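Local coordinates for protein leucine aminopeptidase (Legionella pneumophila, PDB 5GNE) that probably removes amino-terminal residues from peptides as a zinc-dependent aminopeptidase of the M28 family, at residues Glu7-Val12 with Phe35-Ile40; Asn60-Ile65 with Gly241-Gly246; Thr133-Ala138 with Lys167-Ser172; Lys283-Lys288 with Asp317-Thr322. One frame throughout, in Å; residues are numbered along the deposited sequence.

Contact 1: Glu7-Val12 with Phe35-Ile40; sequences EDRIIV and FIAIPI
Ile10 and Ile36 pair across strands 8-13 and 33-38, neighbours in the four-stranded antiparallel sheet near the N-terminus, and their side chains cross at a slant on the same face, CG1 of Ile10 3.7 Å from CG1 of Ile36. Each has chi1 near +60°, which sets CG1 between the backbone N and the carbonyl carbon. Ile10 CD1 goes on to CG2 of Ile38; such beta-branched chains suit extended backbone, and Asp8 is the polar member of this face. The other face carries Arg9, Ile11, Phe35 and Ala37. Phe35 has CG anti to its backbone N (chi1 177°), and its ring atom CD1 lies 3.7 Å from CG1 of Ile11, while CE1 meets CB of Arg9. Two hydrogen-bonded pairs join the strands: Asp8 with Ile38, and Ile10 with Ile36, where Ile36 N reaches Ile10 O at 2.9 Å in an almost straight bond. Small Ala37 sits opposite Arg9, whose guanidinium bonds to Thr68 O and Asn70 OD1. The chemistry is thus divided: backbone bonds set the register, apolar chains make up most of both faces, and the Asp8 carboxylate links the strand's start to Lys167 by a salt bridge from OD1, with a weak bond from Ile40 N to OD2.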
loop_
_atom_site.group_PDB
_atom_site.type_symbol
_atom_site.label_atom_id
_atom_site.label_comp_id
_atom_site.label_asym_id
_atom_site.label_seq_id
_atom_site.Cartn_x
_atom_site.Cartn_y
_atom_site.Cartn_z
ATOM N N GLU A 7 -18.909 -14.795 -9.505
ATOM C CA GLU A 7 -18.002 -15.500 -8.629
ATOM C C GLU A 7 -16.619 -14.934 -8.638
ATOM O O GLU A 7 -16.034 -14.696 -9.692
ATOM C CB GLU A 7 -17.921 -16.976 -8.981
ATOM C CG GLU A 7 -19.101 -17.752 -8.514
ATOM C CD GLU A 7 -18.738 -19.176 -8.233
ATOM O OE1 GLU A 7 -18.410 -19.899 -9.205
ATOM O OE2 GLU A 7 -18.744 -19.555 -7.040
ATOM N N ASP A 8 -16.071 -14.776 -7.444
ATOM C CA ASP A 8 -14.715 -14.316 -7.316
ATOM C C ASP A 8 -13.793 -15.505 -7.375
ATOM O O ASP A 8 -14.114 -16.591 -6.888
ATOM C CB ASP A 8 -14.517 -13.561 -6.006
ATOM C CG ASP A 8 -15.394 -12.337 -5.911
ATOM O OD1 ASP A 8 -15.009 -11.306 -6.490
ATOM O OD2 ASP A 8 -16.476 -12.408 -5.285
ATOM N N ARG A 9 -12.651 -15.298 -8.006
ATOM C CA ARG A 9 -11.625 -16.305 -7.972
ATOM C C ARG A 9 -10.482 -15.781 -7.131
ATOM O O ARG A 9 -9.865 -14.758 -7.446
ATOM C CB ARG A 9 -11.179 -16.680 -9.385
ATOM C CG ARG A 9 -12.309 -17.341 -10.172
ATOM C CD ARG A 9 -11.843 -17.843 -11.542
ATOM N NE ARG A 9 -11.707 -16.760 -12.501
ATOM C CZ ARG A 9 -11.380 -16.956 -13.765
ATOM N NH1 ARG A 9 -11.136 -18.194 -14.183
ATOM N NH2 ARG A 9 -11.284 -15.930 -14.599
ATOM N N ILE A 10 -10.208 -16.489 -6.040
ATOM C CA ILE A 10 -9.245 -16.001 -5.050
ATOM C C ILE A 10 -8.322 -17.115 -4.636
ATOM O O ILE A 10 -8.644 -18.299 -4.783
ATOM C CB ILE A 10 -9.922 -15.442 -3.788
ATOM C CG1 ILE A 10 -10.657 -16.542 -3.021
ATOM C CG2 ILE A 10 -10.930 -14.371 -4.129
ATOM C CD1 ILE A 10 -11.304 -16.001 -1.760
ATOM N N ILE A 11 -7.159 -16.722 -4.124
ATOM C CA ILE A 11 -6.197 -17.675 -3.598
ATOM C C ILE A 11 -6.153 -17.521 -2.085
ATOM O O ILE A 11 -6.032 -16.415 -1.570
ATOM C CB ILE A 11 -4.812 -17.466 -4.223
ATOM C CG1 ILE A 11 -4.881 -17.847 -5.709
ATOM C CG2 ILE A 11 -3.746 -18.298 -3.506
ATOM C CD1 ILE A 11 -3.656 -17.433 -6.463
ATOM N N VAL A 12 -6.340 -18.626 -1.379
ATOM C CA VAL A 12 -6.316 -18.650 0.084
ATOM C C VAL A 12 -5.409 -19.735 0.643
ATOM O O VAL A 12 -5.152 -20.730 -0.002
ATOM C CB VAL A 12 -7.710 -18.869 0.640
ATOM C CG1 VAL A 12 -8.605 -17.692 0.239
ATOM C CG2 VAL A 12 -8.257 -20.189 0.104
ATOM N N PHE A 35 -6.719 -22.433 -4.863
ATOM C CA PHE A 35 -7.246 -21.482 -5.826
ATOM C C PHE A 35 -8.717 -21.802 -6.010
ATOM O O PHE A 35 -9.062 -22.896 -6.464
ATOM C CB PHE A 35 -6.485 -21.567 -7.156
ATOM C CG PHE A 35 -7.028 -20.665 -8.241
ATOM C CD1 PHE A 35 -7.434 -19.374 -7.948
ATOM C CD2 PHE A 35 -7.078 -21.097 -9.563
ATOM C CE1 PHE A 35 -7.907 -18.531 -8.945
ATOM C CE2 PHE A 35 -7.573 -20.261 -10.587
ATOM C CZ PHE A 35 -7.983 -18.983 -10.280
ATOM N N ILE A 36 -9.594 -20.892 -5.606
ATOM C CA ILE A 36 -11.012 -21.225 -5.543
ATOM C C ILE A 36 -11.930 -20.202 -6.181
ATOM O O ILE A 36 -11.576 -19.046 -6.400
ATOM C CB ILE A 36 -11.489 -21.416 -4.084
ATOM C CG1 ILE A 36 -11.318 -20.124 -3.288
ATOM C CG2 ILE A 36 -10.745 -22.561 -3.409
ATOM C CD1 ILE A 36 -11.962 -20.181 -1.860
ATOM N N ALA A 37 -13.135 -20.660 -6.477
ATOM C CA ALA A 37 -14.191 -19.772 -6.906
ATOM C C ALA A 37 -15.260 -19.765 -5.829
ATOM O O ALA A 37 -15.727 -20.817 -5.387
ATOM C CB ALA A 37 -14.762 -20.219 -8.250
ATOM N N ILE A 38 -15.635 -18.570 -5.399
ATOM C CA ILE A 38 -16.554 -18.426 -4.291
ATOM C C ILE A 38 -17.227 -17.068 -4.445
ATOM O O ILE A 38 -16.577 -16.066 -4.744
ATOM C CB ILE A 38 -15.835 -18.562 -2.903
ATOM C CG1 ILE A 38 -16.860 -18.728 -1.771
ATOM C CG2 ILE A 38 -14.885 -17.386 -2.612
ATOM C CD1 ILE A 38 -16.228 -18.845 -0.407
ATOM N N PRO A 39 -18.551 -17.036 -4.300
ATOM C CA PRO A 39 -19.193 -15.737 -4.425
ATOM C C PRO A 39 -19.150 -15.063 -3.067
ATOM O O PRO A 39 -19.855 -15.468 -2.143
ATOM C CB PRO A 39 -20.609 -16.088 -4.887
ATOM C CG PRO A 39 -20.813 -17.540 -4.461
ATOM C CD PRO A 39 -19.514 -18.085 -3.936
ATOM N N ILE A 40 -18.286 -14.066 -2.942
ATOM C CA ILE A 40 -18.102 -13.372 -1.682
ATOM C C ILE A 40 -19.310 -12.488 -1.355
ATOM O O ILE A 40 -19.543 -11.475 -2.010
ATOM C CB ILE A 40 -16.836 -12.518 -1.716
ATOM C CG1 ILE A 40 -15.627 -13.406 -2.005
ATOM C CG2 ILE A 40 -16.678 -11.740 -0.381
ATOM C CD1 ILE A 40 -14.329 -12.645 -2.195
#

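Contact 2: Asn60-Ile65 with Gly241-Gly246; sequences NAEPYI and GLIGSG
Asn60 N donates to Gly241 O at 2.9 Å, in a straight bond (179°) that arrives on a lone pair of the carbonyl; it is the one hydrogen bond between the two segments. Beside it, the side chains of Asn60 and Ile243 run side by side, with Ile243 CD1 4.0 Å from Asn60 ND2. The Pro63 ring crosses Ile243 at about a right angle, its CG 3.8 Å from CG1 of Ile243. On the backbone side, Pro63 CB lies 3.5 Å from Gly246 C. Glycine suits that place because a CB there would run into Pro63 CG. Gly241 has a positive phi (62°), which favours glycine, and a CB on it would crowd Asn60 N.

One shell out, Asn60 CG is anti to its backbone N (chi1 -169°), and OD1 accepts from Glu62 N at 2.8 Å, capping the turn into helix 62-65. Glu62 OE2 makes a salt bridge with Lys167. On the other segment, Ser245 OG bonds to Asp317 and Asn320. The buried contact thus joins the end of strand 59-60, at the edge of the four-stranded sheet, and helix 62-65 to the first turn of helix 243-254, just beyond the zinc-binding Glu239.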
loop_
_atom_site.group_PDB
_atom_site.type_symbol
_atom_site.label_atom_id
_atom_site.label_comp_id
_atom_site.label_asym_id
_atom_site.label_seq_id
_atom_site.Cartn_x
_atom_site.Cartn_y
_atom_site.Cartn_z
ATOM N N ASN A 60 -7.127 -11.657 -4.355
ATOM C CA ASN A 60 -8.056 -11.795 -5.455
ATOM C C ASN A 60 -7.285 -11.954 -6.748
ATOM O O ASN A 60 -6.474 -11.116 -7.083
ATOM C CB ASN A 60 -9.004 -10.610 -5.551
ATOM C CG ASN A 60 -10.149 -10.876 -6.517
ATOM O OD1 ASN A 60 -9.924 -11.287 -7.652
ATOM N ND2 ASN A 60 -11.372 -10.679 -6.066
ATOM N N ALA A 61 -7.569 -13.020 -7.485
ATOM C CA ALA A 61 -6.786 -13.350 -8.678
ATOM C C ALA A 61 -7.201 -12.562 -9.903
ATOM O O ALA A 61 -6.446 -12.514 -10.877
ATOM C CB ALA A 61 -6.886 -14.801 -8.985
ATOM N N GLU A 62 -8.386 -11.958 -9.870
ATOM C CA GLU A 62 -8.907 -11.294 -11.064
ATOM C C GLU A 62 -7.926 -10.377 -11.805
ATOM O O GLU A 62 -7.890 -10.397 -13.022
ATOM C CB GLU A 62 -10.185 -10.522 -10.736
ATOM C CG GLU A 62 -10.921 -10.108 -11.995
ATOM C CD GLU A 62 -12.249 -9.425 -11.714
ATOM O OE1 GLU A 62 -12.316 -8.174 -11.717
ATOM O OE2 GLU A 62 -13.243 -10.155 -11.527
ATOM N N PRO A 63 -7.128 -9.568 -11.089
ATOM C CA PRO A 63 -6.229 -8.738 -11.898
ATOM C C PRO A 63 -5.214 -9.560 -12.685
ATOM O O PRO A 63 -4.695 -9.055 -13.652
ATOM C CB PRO A 63 -5.508 -7.878 -10.852
ATOM C CG PRO A 63 -6.462 -7.822 -9.702
ATOM C CD PRO A 63 -7.085 -9.184 -9.663
ATOM N N TYR A 64 -4.930 -10.793 -12.282
ATOM C CA TYR A 64 -3.958 -11.596 -13.011
ATOM C C TYR A 64 -4.573 -12.376 -14.185
ATOM O O TYR A 64 -3.882 -12.687 -15.163
ATOM C CB TYR A 64 -3.237 -12.578 -12.060
ATOM C CG TYR A 64 -2.470 -11.908 -10.919
ATOM C CD1 TYR A 64 -1.134 -11.580 -11.062
ATOM C CD2 TYR A 64 -3.097 -11.585 -9.714
ATOM C CE1 TYR A 64 -0.441 -10.992 -10.044
ATOM C CE2 TYR A 64 -2.403 -10.986 -8.673
ATOM C CZ TYR A 64 -1.073 -10.692 -8.849
ATOM O OH TYR A 64 -0.364 -10.083 -7.834
ATOM N N ILE A 65 -5.863 -12.679 -14.111
ATOM C CA ILE A 65 -6.481 -13.560 -15.094
ATOM C C ILE A 65 -7.711 -12.973 -15.794
ATOM O O ILE A 65 -8.184 -13.538 -16.789
ATOM C CB ILE A 65 -6.873 -14.895 -14.450
ATOM C CG1 ILE A 65 -7.869 -14.695 -13.309
ATOM C CG2 ILE A 65 -5.657 -15.599 -13.939
ATOM C CD1 ILE A 65 -8.275 -16.011 -12.689
ATOM N N GLY A 241 -8.960 -8.393 -0.675
ATOM C CA GLY A 241 -7.937 -9.226 -1.280
ATOM C C GLY A 241 -6.962 -8.495 -2.184
ATOM O O GLY A 241 -6.538 -9.018 -3.220
ATOM N N LEU A 242 -6.642 -7.262 -1.811
ATOM C CA LEU A 242 -5.619 -6.470 -2.506
ATOM C C LEU A 242 -5.960 -6.188 -3.962
ATOM O O LEU A 242 -5.071 -5.938 -4.774
ATOM C CB LEU A 242 -4.247 -7.161 -2.439
ATOM C CG LEU A 242 -3.842 -7.790 -1.101
ATOM C CD1 LEU A 242 -2.415 -8.341 -1.175
ATOM C CD2 LEU A 242 -4.011 -6.824 0.035
ATOM N N ILE A 243 -7.240 -6.191 -4.300
ATOM C CA ILE A 243 -7.598 -6.123 -5.716
ATOM C C ILE A 243 -7.299 -4.754 -6.358
ATOM O O ILE A 243 -6.949 -4.709 -7.541
ATOM C CB ILE A 243 -9.082 -6.529 -5.956
ATOM C CG1 ILE A 243 -9.340 -6.720 -7.463
ATOM C CG2 ILE A 243 -10.025 -5.521 -5.346
ATOM C CD1 ILE A 243 -10.767 -7.124 -7.844
ATOM N N GLY A 244 -7.387 -3.653 -5.600
ATOM C CA GLY A 244 -7.074 -2.348 -6.174
ATOM C C GLY A 244 -5.661 -2.252 -6.744
ATOM O O GLY A 244 -5.489 -1.949 -7.955
ATOM N N SER A 245 -4.650 -2.544 -5.920
ATOM C CA SER A 245 -3.262 -2.532 -6.375
ATOM C C SER A 245 -3.001 -3.597 -7.451
ATOM O O SER A 245 -2.092 -3.446 -8.263
ATOM C CB SER A 245 -2.284 -2.754 -5.213
ATOM O OG SER A 245 -2.664 -3.853 -4.415
ATOM N N GLY A 246 -3.758 -4.689 -7.415
ATOM C CA GLY A 246 -3.755 -5.657 -8.499
ATOM C C GLY A 246 -3.927 -4.952 -9.834
ATOM O O GLY A 246 -3.056 -4.980 -10.707
#

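Contact 3: Thr133-Ala138 with Lys167-Ser172; sequences TGVEAA and KFIQPS
Gln170 and Gly134 make the polar part of the contact: Gln170 NE2 gives a hydrogen bond to Gly134 O at 2.9 Å, with an N-H...O angle of 164°. The acceptor lies close to the plane of the Gln170 amide, whereas the donor stands well above the plane of the Gly134 carbonyl. CG is anti to the backbone N (chi1 177°), and the chain beyond it is extended, with the amide at the helix. The same NE2 also donates to Arg127 O, and OE1 accepts from Ala237 N, so both ends of this buried amide have partners; a glutamine suits the place.

Apolar packing lies alongside. CG2 of Val135 meets CD1 of Ile169 at 3.6 Å, their side chains crossing at about a right angle. One turn further along, Ala138 points its CB at Pro171, 4.0 Å from CD and 3.5 Å from the carbonyl O. At Gly134, any CB would point toward Gln170.

The chemistry implies that a buried amide pins the helix to strand 170-177 while apolar side chains pack beside it, with small Ala138 and Gly134 letting the helix come close. Through Ala237, Gln170 also ties both to the loop carrying the zinc-binding Glu239.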
loop_
_atom_site.group_PDB
_atom_site.type_symbol
_atom_site.label_atom_id
_atom_site.label_comp_id
_atom_site.label_asym_id
_atom_site.label_seq_id
_atom_site.Cartn_x
_atom_site.Cartn_y
_atom_site.Cartn_z
ATOM N N THR A 133 -19.006 7.066 0.322
ATOM C CA THR A 133 -17.911 7.734 1.012
ATOM C C THR A 133 -16.570 7.191 0.561
ATOM O O THR A 133 -15.635 7.955 0.358
ATOM C CB THR A 133 -18.017 7.598 2.536
ATOM O OG1 THR A 133 -18.365 6.249 2.877
ATOM C CG2 THR A 133 -19.077 8.535 3.074
ATOM N N GLY A 134 -16.488 5.875 0.378
ATOM C CA GLY A 134 -15.295 5.251 -0.168
ATOM C C GLY A 134 -14.886 5.833 -1.512
ATOM O O GLY A 134 -13.705 6.019 -1.781
ATOM N N VAL A 135 -15.868 6.147 -2.349
ATOM C CA VAL A 135 -15.612 6.791 -3.631
ATOM C C VAL A 135 -15.136 8.233 -3.432
ATOM O O VAL A 135 -14.195 8.682 -4.084
ATOM C CB VAL A 135 -16.876 6.761 -4.526
ATOM C CG1 VAL A 135 -16.692 7.627 -5.769
ATOM C CG2 VAL A 135 -17.239 5.311 -4.880
ATOM N N GLU A 136 -15.785 8.959 -2.535
ATOM C CA GLU A 136 -15.381 10.328 -2.246
ATOM C C GLU A 136 -13.944 10.414 -1.805
ATOM O O GLU A 136 -13.204 11.300 -2.257
ATOM C CB GLU A 136 -16.277 10.939 -1.168
ATOM C CG GLU A 136 -17.624 11.308 -1.686
ATOM C CD GLU A 136 -18.667 11.525 -0.610
ATOM O OE1 GLU A 136 -18.307 11.487 0.581
ATOM O OE2 GLU A 136 -19.851 11.740 -0.960
ATOM N N ALA A 137 -13.534 9.472 -0.958
ATOM C CA ALA A 137 -12.177 9.518 -0.435
ATOM C C ALA A 137 -11.186 9.479 -1.595
ATOM O O ALA A 137 -10.236 10.277 -1.645
ATOM C CB ALA A 137 -11.939 8.393 0.553
ATOM N N ALA A 138 -11.465 8.631 -2.574
ATOM C CA ALA A 138 -10.587 8.509 -3.727
ATOM C C ALA A 138 -10.597 9.809 -4.516
ATOM O O ALA A 138 -9.543 10.325 -4.880
ATOM C CB ALA A 138 -11.001 7.338 -4.598
ATOM N N LYS A 167 -15.955 -4.808 -10.154
ATOM C CA LYS A 167 -16.419 -5.338 -8.884
ATOM C C LYS A 167 -16.647 -4.282 -7.828
ATOM O O LYS A 167 -17.460 -4.486 -6.933
ATOM C CB LYS A 167 -15.427 -6.387 -8.366
ATOM C CG LYS A 167 -14.890 -7.273 -9.475
ATOM C CD LYS A 167 -13.945 -8.336 -8.962
ATOM C CE LYS A 167 -14.612 -9.713 -8.948
ATOM N NZ LYS A 167 -13.713 -10.815 -8.442
ATOM N N PHE A 168 -15.910 -3.176 -7.904
ATOM C CA PHE A 168 -15.976 -2.147 -6.857
ATOM C C PHE A 168 -16.016 -0.723 -7.396
ATOM O O PHE A 168 -15.170 -0.331 -8.194
ATOM C CB PHE A 168 -14.797 -2.321 -5.901
ATOM C CG PHE A 168 -14.857 -3.589 -5.090
ATOM C CD1 PHE A 168 -15.730 -3.702 -4.015
ATOM C CD2 PHE A 168 -14.095 -4.691 -5.439
ATOM C CE1 PHE A 168 -15.794 -4.885 -3.259
ATOM C CE2 PHE A 168 -14.159 -5.875 -4.697
ATOM C CZ PHE A 168 -15.006 -5.973 -3.610
ATOM N N ILE A 169 -16.989 0.059 -6.940
ATOM C CA ILE A 169 -17.150 1.425 -7.436
ATOM C C ILE A 169 -15.992 2.354 -7.052
ATOM O O ILE A 169 -15.767 3.370 -7.694
ATOM C CB ILE A 169 -18.492 2.048 -6.962
ATOM C CG1 ILE A 169 -18.659 1.933 -5.450
ATOM C CG2 ILE A 169 -19.668 1.393 -7.657
ATOM C CD1 ILE A 169 -19.831 2.743 -4.911
ATOM N N GLN A 170 -15.258 2.018 -6.006
ATOM C CA GLN A 170 -14.131 2.850 -5.601
ATOM C C GLN A 170 -12.922 2.616 -6.512
ATOM O O GLN A 170 -12.426 1.502 -6.621
ATOM C CB GLN A 170 -13.773 2.560 -4.140
ATOM C CG GLN A 170 -12.572 3.309 -3.614
ATOM C CD GLN A 170 -12.135 2.777 -2.272
ATOM O OE1 GLN A 170 -11.709 1.633 -2.160
ATOM N NE2 GLN A 170 -12.245 3.591 -1.249
ATOM N N PRO A 171 -12.427 3.676 -7.166
ATOM C CA PRO A 171 -11.266 3.503 -8.041
ATOM C C PRO A 171 -9.967 3.740 -7.288
ATOM O O PRO A 171 -9.982 4.372 -6.218
ATOM C CB PRO A 171 -11.459 4.598 -9.085
ATOM C CG PRO A 171 -12.070 5.680 -8.308
ATOM C CD PRO A 171 -12.947 5.048 -7.239
ATOM N N SER A 172 -8.860 3.269 -7.846
ATOM C CA SER A 172 -7.554 3.657 -7.350
ATOM C C SER A 172 -7.174 5.007 -7.951
ATOM O O SER A 172 -7.698 5.384 -8.995
ATOM C CB SER A 172 -6.523 2.597 -7.735
ATOM O OG SER A 172 -6.704 1.446 -6.948
#

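Contact 4: Lys283-Lys288 with Asp317-Thr322; sequences KDYVDK and DHVNWT
Tyr285 and Thr322 meet with their side chains crossing at about a right angle, Tyr285 CD1 3.5 Å from Thr322 OG1. The tyrosine has a positive phi (63°), and its CB points toward the helix. Its chi1 of -94° lies away from the usual staggered values, and the same CD1 also comes 4.0 Å from CG2 of Val319, which packs obliquely against the ring. A large ring suits this place because it can reach two successive turns of the helix at once, and beta-branched Val319 and Thr322 offer it short, broad side chains.

His318 takes the other end of the contact. Its CG lies between the backbone N and the carbonyl carbon (chi1 65°), and the imidazole edge faces the loop: CD2 is 3.3 Å from Tyr285 O, which lies near the ring plane. From an oblique direction CG1 of Val286 approaches the same CD2 at 3.9 Å, and one face of the imidazole is packed by CG2 of Val319, its own helix neighbour. No hydrogen bond joins the two segments; the contact is van der Waals packing. It lies beside the metal site, the His318 side chain being about 7 Å from that of the zinc-binding Asp266 and about 9 Å from a bound zinc ion.

Beyond it, the Tyr285 ring meets that of Tyr85, and His318 meets Tyr330. Asp287 OD1 caps helix 288-302, accepting from Leu290 N. The contact therefore sets the loop between strand 279-282 and helix 288-302 against the short helix 318-323, with Thr328 of strand 328-332 touching Val286, His318 and Thr322.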
loop_
_atom_site.group_PDB
_atom_site.type_symbol
_atom_site.label_atom_id
_atom_site.label_comp_id
_atom_site.label_asym_id
_atom_site.label_seq_id
_atom_site.Cartn_x
_atom_site.Cartn_y
_atom_site.Cartn_z
ATOM N N LYS A 283 10.274 -8.510 6.315
ATOM C CA LYS A 283 11.306 -9.260 5.613
ATOM C C LYS A 283 10.793 -10.297 4.612
ATOM O O LYS A 283 11.594 -10.876 3.882
ATOM C CB LYS A 283 12.273 -9.945 6.584
ATOM C CG LYS A 283 11.884 -10.035 8.037
ATOM C CD LYS A 283 13.027 -10.758 8.771
ATOM C CE LYS A 283 12.841 -10.836 10.274
ATOM N NZ LYS A 283 13.794 -11.819 10.876
ATOM N N ASP A 284 9.495 -10.568 4.571
ATOM C CA ASP A 284 9.008 -11.443 3.506
ATOM C C ASP A 284 8.238 -10.676 2.416
ATOM O O ASP A 284 7.595 -9.658 2.664
ATOM C CB ASP A 284 8.195 -12.621 4.085
ATOM C CG ASP A 284 7.178 -12.199 5.126
ATOM O OD1 ASP A 284 6.336 -11.335 4.827
ATOM O OD2 ASP A 284 7.224 -12.756 6.253
ATOM N N TYR A 285 8.319 -11.188 1.198
ATOM C CA TYR A 285 7.582 -10.623 0.092
ATOM C C TYR A 285 8.009 -9.189 -0.216
ATOM O O TYR A 285 7.225 -8.398 -0.721
ATOM C CB TYR A 285 6.077 -10.702 0.359
ATOM C CG TYR A 285 5.461 -11.946 -0.230
ATOM C CD1 TYR A 285 4.996 -11.950 -1.547
ATOM C CD2 TYR A 285 5.360 -13.113 0.503
ATOM C CE1 TYR A 285 4.440 -13.084 -2.110
ATOM C CE2 TYR A 285 4.810 -14.253 -0.052
ATOM C CZ TYR A 285 4.353 -14.230 -1.356
ATOM O OH TYR A 285 3.803 -15.359 -1.911
ATOM N N VAL A 286 9.272 -8.888 0.074
ATOM C CA VAL A 286 9.894 -7.590 -0.214
ATOM C C VAL A 286 11.260 -7.858 -0.813
ATOM O O VAL A 286 11.739 -8.976 -0.759
ATOM C CB VAL A 286 10.055 -6.704 1.045
ATOM C CG1 VAL A 286 8.699 -6.230 1.547
ATOM C CG2 VAL A 286 10.782 -7.476 2.144
ATOM N N ASP A 287 11.865 -6.846 -1.415
ATOM C CA ASP A 287 13.237 -6.934 -1.914
ATOM C C ASP A 287 14.203 -6.738 -0.763
ATOM O O ASP A 287 14.120 -5.733 -0.053
ATOM C CB ASP A 287 13.508 -5.870 -2.979
ATOM C CG ASP A 287 14.848 -6.048 -3.662
ATOM O OD1 ASP A 287 15.772 -5.242 -3.429
ATOM O OD2 ASP A 287 14.969 -6.998 -4.456
ATOM N N LYS A 288 15.121 -7.678 -0.578
ATOM C CA LYS A 288 16.076 -7.585 0.522
ATOM C C LYS A 288 17.035 -6.434 0.316
ATOM O O LYS A 288 17.295 -5.699 1.252
ATOM C CB LYS A 288 16.857 -8.905 0.667
ATOM C CG LYS A 288 17.880 -8.998 1.823
ATOM C CD LYS A 288 17.261 -8.885 3.210
ATOM C CE LYS A 288 18.306 -9.030 4.339
ATOM N NZ LYS A 288 18.908 -10.412 4.463
ATOM N N ASP A 317 -0.479 -4.334 -0.192
ATOM C CA ASP A 317 -0.403 -4.093 -1.634
ATOM C C ASP A 317 0.968 -4.382 -2.244
ATOM O O ASP A 317 1.056 -4.683 -3.431
ATOM C CB ASP A 317 -0.830 -2.658 -1.940
ATOM C CG ASP A 317 -2.261 -2.391 -1.494
ATOM O OD1 ASP A 317 -3.156 -3.058 -2.042
ATOM O OD2 ASP A 317 -2.493 -1.529 -0.599
ATOM N N HIS A 318 2.026 -4.282 -1.436
ATOM C CA HIS A 318 3.374 -4.578 -1.902
ATOM C C HIS A 318 3.444 -5.947 -2.581
ATOM O O HIS A 318 4.165 -6.116 -3.565
ATOM C CB HIS A 318 4.378 -4.493 -0.746
ATOM C CG HIS A 318 4.169 -5.517 0.318
ATOM N ND1 HIS A 318 3.045 -5.539 1.119
ATOM C CD2 HIS A 318 4.931 -6.567 0.709
ATOM C CE1 HIS A 318 3.123 -6.556 1.960
ATOM N NE2 HIS A 318 4.257 -7.195 1.731
ATOM N N VAL A 319 2.636 -6.878 -2.090
ATOM C CA VAL A 319 2.539 -8.239 -2.629
ATOM C C VAL A 319 2.229 -8.262 -4.124
ATOM O O VAL A 319 2.793 -9.068 -4.864
ATOM C CB VAL A 319 1.490 -9.051 -1.824
ATOM C CG1 VAL A 319 1.043 -10.301 -2.553
ATOM C CG2 VAL A 319 2.079 -9.413 -0.457
ATOM N N ASN A 320 1.328 -7.409 -4.581
ATOM C CA ASN A 320 1.053 -7.350 -6.015
ATOM C C ASN A 320 2.263 -6.875 -6.836
ATOM O O ASN A 320 2.522 -7.373 -7.941
ATOM C CB ASN A 320 -0.166 -6.496 -6.277
ATOM C CG ASN A 320 -1.454 -7.223 -5.924
ATOM O OD1 ASN A 320 -1.627 -8.388 -6.274
ATOM N ND2 ASN A 320 -2.347 -6.555 -5.192
ATOM N N TRP A 321 3.028 -5.941 -6.289
ATOM C CA TRP A 321 4.248 -5.548 -6.973
ATOM C C TRP A 321 5.289 -6.692 -7.019
ATOM O O TRP A 321 5.837 -6.982 -8.087
ATOM C CB TRP A 321 4.853 -4.289 -6.316
ATOM C CG TRP A 321 4.022 -3.055 -6.515
ATOM C CD1 TRP A 321 3.111 -2.547 -5.641
ATOM C CD2 TRP A 321 3.980 -2.189 -7.687
ATOM N NE1 TRP A 321 2.514 -1.406 -6.176
ATOM C CE2 TRP A 321 3.033 -1.164 -7.419
ATOM C CE3 TRP A 321 4.664 -2.173 -8.910
ATOM C CZ2 TRP A 321 2.744 -0.142 -8.331
ATOM C CZ3 TRP A 321 4.373 -1.139 -9.837
ATOM C CH2 TRP A 321 3.421 -0.146 -9.538
ATOM N N THR A 322 5.601 -7.317 -5.882
ATOM C CA THR A 322 6.639 -8.320 -5.916
ATOM C C THR A 322 6.188 -9.520 -6.763
ATOM O O THR A 322 7.006 -10.128 -7.430
ATOM C CB THR A 322 7.109 -8.771 -4.522
ATOM O OG1 THR A 322 6.413 -9.941 -4.092
ATOM C CG2 THR A 322 6.917 -7.682 -3.538
#

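How the contacts relate
Along the chain contact 1 closes first and contact 2 opens next; contact 3 falls wholly between the two segments of contact 2, and contact 4 comes last. Contacts 1 and 2 have centres 11 Å apart and share the four-stranded antiparallel sheet, Arg9 O lying 2.9 Å from Ala61 N. Contact 3 borders the eight-stranded mixed sheet, and Lys167 connects it to contacts 1 and 2. Contact 4, its centre 15 Å from that of contact 2, meets it through a probable hydrogen bond between Tyr64 and Asn320. The centres of contacts 3 and 4 lie 25 Å apart, on opposite sides of the chain's centre. Contact 2 thus links the N-terminal sheet to the zinc-bearing peptidase fold.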